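Local structure of delta-1-pyrroline-5-carboxylate dehydrogenase, mitochondrial (Mus musculus, 4E3X) at residues N34-L38 with S136-R140; E62-V67 with M239-Y243; A222-N228 with Y537-T542. The protein catalyses the NAD-dependent oxidation of L-glutamate gamma-semialdehyde to L-glutamate, the second step of proline degradation in mitochondria. All coordinates share one frame; numbering follows the deposited sequence.

Interaction 1 of 3, residues N34-L38 with S136-R140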
# COMPACT_ATOMS: atom_id res chain seq x y z
N ASN B 34 21.11 -8.39 13.69
CA ASN B 34 20.27 -9.51 14.05
C ASN B 34 20.63 -10.11 15.40
O ASN B 34 21.80 -10.24 15.75
CB ASN B 34 20.32 -10.58 12.96
CG ASN B 34 19.66 -10.11 11.68
OD1 ASN B 34 20.34 -9.62 10.78
ND2 ASN B 34 18.34 -10.23 11.62
N GLU B 35 19.60 -10.46 16.16
CA GLU B 35 19.80 -11.12 17.45
C GLU B 35 20.44 -12.49 17.24
O GLU B 35 19.93 -13.31 16.49
CB GLU B 35 18.45 -11.28 18.15
CG GLU B 35 18.55 -11.98 19.50
CD GLU B 35 19.15 -11.10 20.59
OE1 GLU B 35 19.34 -9.88 20.37
OE2 GLU B 35 19.42 -11.63 21.69
N PRO B 36 21.60 -12.73 17.88
CA PRO B 36 22.23 -14.04 17.70
C PRO B 36 21.40 -15.20 18.24
O PRO B 36 20.76 -15.09 19.29
CB PRO B 36 23.54 -13.92 18.49
CG PRO B 36 23.84 -12.44 18.49
CD PRO B 36 22.48 -11.79 18.59
N ILE B 37 21.40 -16.31 17.50
CA ILE B 37 20.72 -17.53 17.92
C ILE B 37 21.60 -18.28 18.91
O ILE B 37 22.77 -18.55 18.64
CB ILE B 37 20.44 -18.43 16.70
CG1 ILE B 37 19.52 -17.71 15.71
CG2 ILE B 37 19.80 -19.73 17.13
CD1 ILE B 37 18.16 -17.51 16.27
N LEU B 38 21.04 -18.59 20.08
CA LEU B 38 21.79 -19.29 21.12
C LEU B 38 21.79 -20.80 20.88
O LEU B 38 20.91 -21.32 20.19
CB LEU B 38 21.22 -18.98 22.50
CG LEU B 38 21.06 -17.49 22.83
CD1 LEU B 38 20.56 -17.30 24.26
CD2 LEU B 38 22.37 -16.75 22.62
N SER B 136 15.71 -10.11 24.82
CA SER B 136 17.03 -10.67 24.56
C SER B 136 17.62 -11.27 25.82
O SER B 136 18.22 -12.35 25.80
CB SER B 136 17.97 -9.59 24.00
OG SER B 136 19.28 -10.08 23.83
N GLY B 137 17.45 -10.55 26.93
CA GLY B 137 18.09 -10.91 28.18
C GLY B 137 17.17 -11.55 29.19
O GLY B 137 16.91 -12.75 29.12
N PRO B 138 16.67 -10.74 30.14
CA PRO B 138 16.00 -11.31 31.32
C PRO B 138 14.70 -12.04 31.03
O PRO B 138 14.31 -12.89 31.83
CB PRO B 138 15.76 -10.08 32.20
CG PRO B 138 15.75 -8.91 31.25
CD PRO B 138 16.79 -9.28 30.22
N ARG B 139 14.04 -11.72 29.92
CA ARG B 139 12.74 -12.32 29.62
C ARG B 139 12.81 -13.41 28.55
O ARG B 139 11.78 -13.97 28.18
CB ARG B 139 11.71 -11.25 29.23
CG ARG B 139 11.54 -10.15 30.26
CD ARG B 139 10.89 -10.66 31.55
NE ARG B 139 9.44 -10.48 31.56
CZ ARG B 139 8.84 -9.35 31.94
NH1 ARG B 139 7.52 -9.27 31.93
NH2 ARG B 139 9.56 -8.31 32.34
N ARG B 140 14.01 -13.71 28.07
CA ARG B 140 14.16 -14.68 26.99
C ARG B 140 13.62 -16.04 27.38
O ARG B 140 12.84 -16.65 26.65
CB ARG B 140 15.63 -14.81 26.55
CG ARG B 140 15.77 -15.33 25.12
CD ARG B 140 17.20 -15.79 24.83
NE ARG B 140 17.49 -15.93 23.40
CZ ARG B 140 18.03 -14.97 22.66
NH1 ARG B 140 18.28 -15.18 21.37
NH2 ARG B 140 18.31 -13.79 23.20
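Glu35 and Arg140 reach for each other from opposite directions, and the salt bridge between them runs through one nitrogen and one oxygen. Arg140 NH2 lies 2.9 Å from Glu35 OE2, which sits in the guanidinium plane, and the bond is almost straight at 176°. The carboxylate is turned by 34° against the guanidinium, and NH2 meets OE2 on its anti side. Ser136 OG takes the syn side, donating to the same Glu35 OE2 at 2.6 Å and tilted to the same side of the carboxylate plane. OE1 of Glu35 turns elsewhere, to Arg171 of helix 155-180. On the other segment helix 121-136 has just ended, and a type I beta turn from Gly137 to Arg140 leads into helix 140-151. Arg140 spans this connection with its chain extended from CG to NE, and NH2 also donates to Ser136 O at 3.0 Å, in the carbonyl plane. One nitrogen therefore serves both the helix end and the N-terminal segment, while NH1 has a salt bridge to Glu159. Replacing Arg140 with an alanine would probably cost Glu35 OE2 and Glu159 their charged partner and the Ser136 carbonyl this donor. Leu38 CG, anti to the carbonyl carbon (chi1 -52°), carries CD1 over one face of the guanidinium, displaced toward the rim and 3.5 Å from Arg140 NE.

Interaction 2 of 3, residues E62-V67 with M239-Y243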
# COMPACT_ATOMS: atom_id res chain seq x y z
N GLU B 62 -2.24 -19.83 33.85
CA GLU B 62 -2.35 -18.39 34.03
C GLU B 62 -3.74 -17.89 33.63
O GLU B 62 -4.20 -18.20 32.54
CB GLU B 62 -1.30 -17.63 33.21
CG GLU B 62 -1.30 -16.14 33.53
CD GLU B 62 -0.30 -15.34 32.73
OE1 GLU B 62 0.32 -15.89 31.80
OE2 GLU B 62 -0.14 -14.13 33.02
N ALA B 63 -4.37 -17.12 34.51
CA ALA B 63 -5.64 -16.47 34.18
C ALA B 63 -5.34 -15.14 33.51
O ALA B 63 -4.87 -14.19 34.15
CB ALA B 63 -6.49 -16.27 35.44
N ILE B 64 -5.59 -15.08 32.20
CA ILE B 64 -5.19 -13.94 31.38
C ILE B 64 -6.42 -13.11 31.04
O ILE B 64 -7.31 -13.58 30.34
CB ILE B 64 -4.51 -14.43 30.07
CG1 ILE B 64 -3.22 -15.19 30.41
CG2 ILE B 64 -4.24 -13.27 29.12
CD1 ILE B 64 -2.53 -15.80 29.20
N PRO B 65 -6.47 -11.85 31.53
CA PRO B 65 -7.64 -11.01 31.26
C PRO B 65 -7.53 -10.32 29.91
O PRO B 65 -6.46 -10.30 29.29
CB PRO B 65 -7.54 -9.95 32.36
CG PRO B 65 -6.05 -9.75 32.48
CD PRO B 65 -5.45 -11.15 32.32
N CYS B 66 -8.64 -9.74 29.45
CA CYS B 66 -8.54 -8.71 28.43
C CYS B 66 -7.95 -7.47 29.12
O CYS B 66 -8.14 -7.26 30.32
CB CYS B 66 -9.91 -8.37 27.87
SG CYS B 66 -10.65 -9.69 26.89
N VAL B 67 -7.20 -6.66 28.37
CA VAL B 67 -6.65 -5.44 28.94
C VAL B 67 -7.05 -4.25 28.07
O VAL B 67 -6.71 -4.18 26.89
CB VAL B 67 -5.10 -5.48 29.09
CG1 VAL B 67 -4.61 -4.20 29.75
CG2 VAL B 67 -4.67 -6.70 29.90
N MET B 239 -2.06 -17.92 23.34
CA MET B 239 -2.41 -16.87 24.30
C MET B 239 -1.33 -16.60 25.36
O MET B 239 -1.02 -15.44 25.66
CB MET B 239 -3.75 -17.18 24.95
CG MET B 239 -4.37 -16.02 25.70
SD MET B 239 -4.70 -14.62 24.62
CE MET B 239 -5.64 -15.38 23.33
N LEU B 240 -0.80 -17.68 25.94
CA LEU B 240 0.17 -17.57 27.01
C LEU B 240 1.39 -16.74 26.59
O LEU B 240 1.76 -15.77 27.27
CB LEU B 240 0.60 -18.97 27.45
CG LEU B 240 1.52 -19.07 28.66
CD1 LEU B 240 0.78 -18.69 29.95
CD2 LEU B 240 2.11 -20.48 28.76
N ALA B 241 2.01 -17.09 25.47
CA ALA B 241 3.15 -16.32 24.99
C ALA B 241 2.77 -14.93 24.51
O ALA B 241 3.53 -13.97 24.69
CB ALA B 241 3.90 -17.08 23.90
N SER B 242 1.59 -14.80 23.90
CA SER B 242 1.17 -13.49 23.40
C SER B 242 0.99 -12.49 24.53
O SER B 242 1.40 -11.33 24.41
CB SER B 242 -0.13 -13.61 22.60
OG SER B 242 0.07 -14.39 21.44
N TYR B 243 0.38 -12.92 25.63
CA TYR B 243 0.22 -12.04 26.77
C TYR B 243 1.57 -11.68 27.39
O TYR B 243 1.76 -10.56 27.88
CB TYR B 243 -0.71 -12.66 27.82
CG TYR B 243 -1.13 -11.72 28.91
CD1 TYR B 243 -0.92 -12.03 30.25
CD2 TYR B 243 -1.75 -10.51 28.61
CE1 TYR B 243 -1.32 -11.15 31.26
CE2 TYR B 243 -2.15 -9.64 29.61
CZ TYR B 243 -1.94 -9.96 30.93
OH TYR B 243 -2.36 -9.07 31.89
O HOH W 1 1.99 -14.87 29.97
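Glu62 opens the contact with an extended side chain that ends between Leu240 and Tyr243. Its two carboxylate oxygens do different work. Glu62 OE1 accepts from a water at 2.7 Å, and the same water donates to Leu240 O at 2.9 Å, so the acid is tied to the helix backbone through solvent. Glu62 OE2 lies in the plane of the Tyr243 ring at its edge, 3.6 Å from Tyr243 CD1, where the ring C-H groups carry a slight positive charge that probably suits a carboxylate. Two residues on, Ile64 splits its branches. Ile64 CG2, set anti to the backbone N, rests over one face of Tyr243 in a CH-pi contact, 3.7 Å from the ring centroid and 21° off the normal. Ile64 CD1 slides past the ring toward the helix, reaching 4.0 Å from Met239 CG and lying close to Tyr243 CB as well. Pro65 crosses the phenol end at about a right angle, its CD 3.7 Å from Tyr243 OH. Val67 then closes the far edge, with CG2 3.9 Å from Tyr243 CE2. Helix 239-251 is the helix of the beta-alpha-beta crossover between parallel strands 230-233 and 259-261 of the Rossmann-type NAD-binding domain. In strand 259-261 the Phe261 ring meets Tyr243 and its backbone hydrogen-bonds with that of Val67, strand 89-95 pairs with Glu62 and Ile64, and Lys146 of helix 140-151 packs on Leu240.

Interaction 3 of 3, residues A222-N228 with Y537-T542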
# COMPACT_ATOMS: atom_id res chain seq x y z
N ALA B 222 4.12 -3.10 14.94
CA ALA B 222 4.53 -2.23 13.84
C ALA B 222 3.56 -1.05 13.62
O ALA B 222 4.01 0.10 13.53
CB ALA B 222 4.77 -3.02 12.57
N PRO B 223 2.23 -1.30 13.60
CA PRO B 223 1.35 -0.13 13.49
C PRO B 223 1.48 0.81 14.69
O PRO B 223 1.47 2.03 14.51
CB PRO B 223 -0.05 -0.76 13.39
CG PRO B 223 0.21 -2.14 12.82
CD PRO B 223 1.49 -2.57 13.47
N ALA B 224 1.62 0.27 15.90
CA ALA B 224 1.77 1.13 17.07
C ALA B 224 3.03 2.00 16.97
O ALA B 224 3.01 3.18 17.31
CB ALA B 224 1.79 0.30 18.35
N LEU B 225 4.13 1.41 16.50
CA LEU B 225 5.37 2.15 16.28
C LEU B 225 5.15 3.38 15.41
O LEU B 225 5.74 4.44 15.65
CB LEU B 225 6.41 1.24 15.63
CG LEU B 225 7.70 1.89 15.12
CD1 LEU B 225 8.57 2.38 16.28
CD2 LEU B 225 8.43 0.87 14.25
N MET B 226 4.27 3.25 14.42
CA MET B 226 4.01 4.32 13.46
C MET B 226 2.94 5.30 13.92
O MET B 226 2.46 6.11 13.13
CB MET B 226 3.67 3.72 12.10
CG MET B 226 4.75 2.80 11.56
SD MET B 226 6.39 3.53 11.48
CE MET B 226 6.19 4.70 10.14
N GLY B 227 2.59 5.26 15.20
CA GLY B 227 1.67 6.25 15.74
C GLY B 227 0.21 5.84 15.72
O GLY B 227 -0.67 6.67 15.95
N ASN B 228 -0.04 4.57 15.43
CA ASN B 228 -1.40 4.05 15.48
C ASN B 228 -1.79 3.51 16.84
O ASN B 228 -0.93 3.21 17.68
CB ASN B 228 -1.57 2.96 14.44
CG ASN B 228 -1.34 3.47 13.05
OD1 ASN B 228 -2.18 4.19 12.52
ND2 ASN B 228 -0.18 3.15 12.47
N TYR B 537 7.58 -2.20 4.90
CA TYR B 537 6.38 -2.64 5.60
C TYR B 537 5.72 -1.53 6.41
O TYR B 537 4.49 -1.38 6.37
CB TYR B 537 6.76 -3.79 6.53
CG TYR B 537 5.63 -4.41 7.32
CD1 TYR B 537 4.61 -5.11 6.68
CD2 TYR B 537 5.61 -4.33 8.70
CE1 TYR B 537 3.60 -5.71 7.40
CE2 TYR B 537 4.59 -4.93 9.44
CZ TYR B 537 3.59 -5.62 8.78
OH TYR B 537 2.59 -6.23 9.51
N ILE B 538 6.52 -0.74 7.12
CA ILE B 538 5.97 0.31 7.98
C ILE B 538 5.20 1.37 7.19
O ILE B 538 4.35 2.06 7.75
CB ILE B 538 7.05 1.00 8.84
CG1 ILE B 538 8.22 1.47 7.97
CG2 ILE B 538 7.51 0.08 9.97
CD1 ILE B 538 9.18 2.38 8.70
N LEU B 539 5.47 1.48 5.89
CA LEU B 539 4.79 2.47 5.06
C LEU B 539 3.29 2.21 4.93
O LEU B 539 2.52 3.13 4.64
CB LEU B 539 5.43 2.57 3.67
CG LEU B 539 6.83 3.18 3.70
CD1 LEU B 539 7.55 2.94 2.38
CD2 LEU B 539 6.73 4.67 4.00
N ARG B 540 2.87 0.96 5.13
CA ARG B 540 1.43 0.70 5.11
C ARG B 540 0.71 1.34 6.30
O ARG B 540 -0.51 1.52 6.27
CB ARG B 540 1.14 -0.81 5.11
CG ARG B 540 1.58 -1.55 3.83
CD ARG B 540 0.98 -0.95 2.53
NE ARG B 540 -0.46 -1.19 2.37
CZ ARG B 540 -1.34 -0.28 1.95
NH1 ARG B 540 -0.95 0.96 1.67
NH2 ARG B 540 -2.63 -0.60 1.83
N TRP B 541 1.46 1.69 7.35
CA TRP B 541 0.85 2.15 8.60
C TRP B 541 1.04 3.64 8.86
O TRP B 541 0.78 4.13 9.95
CB TRP B 541 1.31 1.29 9.80
CG TRP B 541 1.19 -0.16 9.44
CD1 TRP B 541 2.21 -1.04 9.26
CD2 TRP B 541 -0.02 -0.86 9.13
NE1 TRP B 541 1.71 -2.27 8.87
CE2 TRP B 541 0.34 -2.18 8.79
CE3 TRP B 541 -1.38 -0.51 9.12
CZ2 TRP B 541 -0.60 -3.14 8.42
CZ3 TRP B 541 -2.31 -1.46 8.77
CH2 TRP B 541 -1.91 -2.77 8.43
N THR B 542 1.48 4.36 7.83
CA THR B 542 1.56 5.81 7.90
C THR B 542 0.81 6.42 6.71
O THR B 542 0.78 5.83 5.62
CB THR B 542 3.04 6.32 7.95
OG1 THR B 542 3.06 7.76 7.92
CG2 THR B 542 3.86 5.81 6.78
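Pro223 O, in the last turn of helix 213-225 of the NAD-binding fold, is gripped twice by Asn228, through the backbone N at 3.1 Å and the side-chain ND2 at 2.9 Å. The backbone bond, together with Gly227 N to Ala224 O, makes a Schellman motif with Gly227 at positive phi as its C-prime residue; the ND2 bond is an added side-chain grip. Asn228 ND2 also crosses to the other segment, donating to Trp541 O at 2.9 Å and 169°, in the carbonyl plane. Since OD1 takes the backbone N of Leu200, the rotation of the amide is fixed. Pro223 and Trp541 point their side chains the same way, and Pro223 CG sits over the five-membered ring of Trp541, 3.9 Å from its centroid and 9° off the normal; Arg540 CB lies over the opposite face, near its rim. Met226 bends at chi2 and chi3 to cross Ile538 at about a right angle, putting Met226 SD 3.7 Å from Ile538 CB. Nearby, Leu539 and Arg540 pack on the same residues of the second subunit. Tyr537 receives the methyl of Ala222 at its ring edge, Ala222 CB lying 3.7 Å from Tyr537 CE2.

Overall arrangement
The three contacts are spread through one subunit, with centres 22 to 24 Å apart, and none touches another. Interactions 1 and 2 come nearest, at about 7 Å between closest atoms, and helix 140-151 links them: Arg140 begins it and Lys146 packs on Leu240. Helix 155-180 likewise joins interactions 1 and 3, touching Arg140 through Ala163 and Ile538 through Phe176. Between side chains, Met239 lies about 7 Å from the NAD-binding Lys233 and Tyr537 about 8 Å from the proton acceptor Glu314, so interactions 2 and 3 stand one shell back from these sites. Bound proline is about 11 Å from the Tyr537 side chain and 12 Å from that of Met239. Interaction 1 lies at the surface, away from the annotated sites.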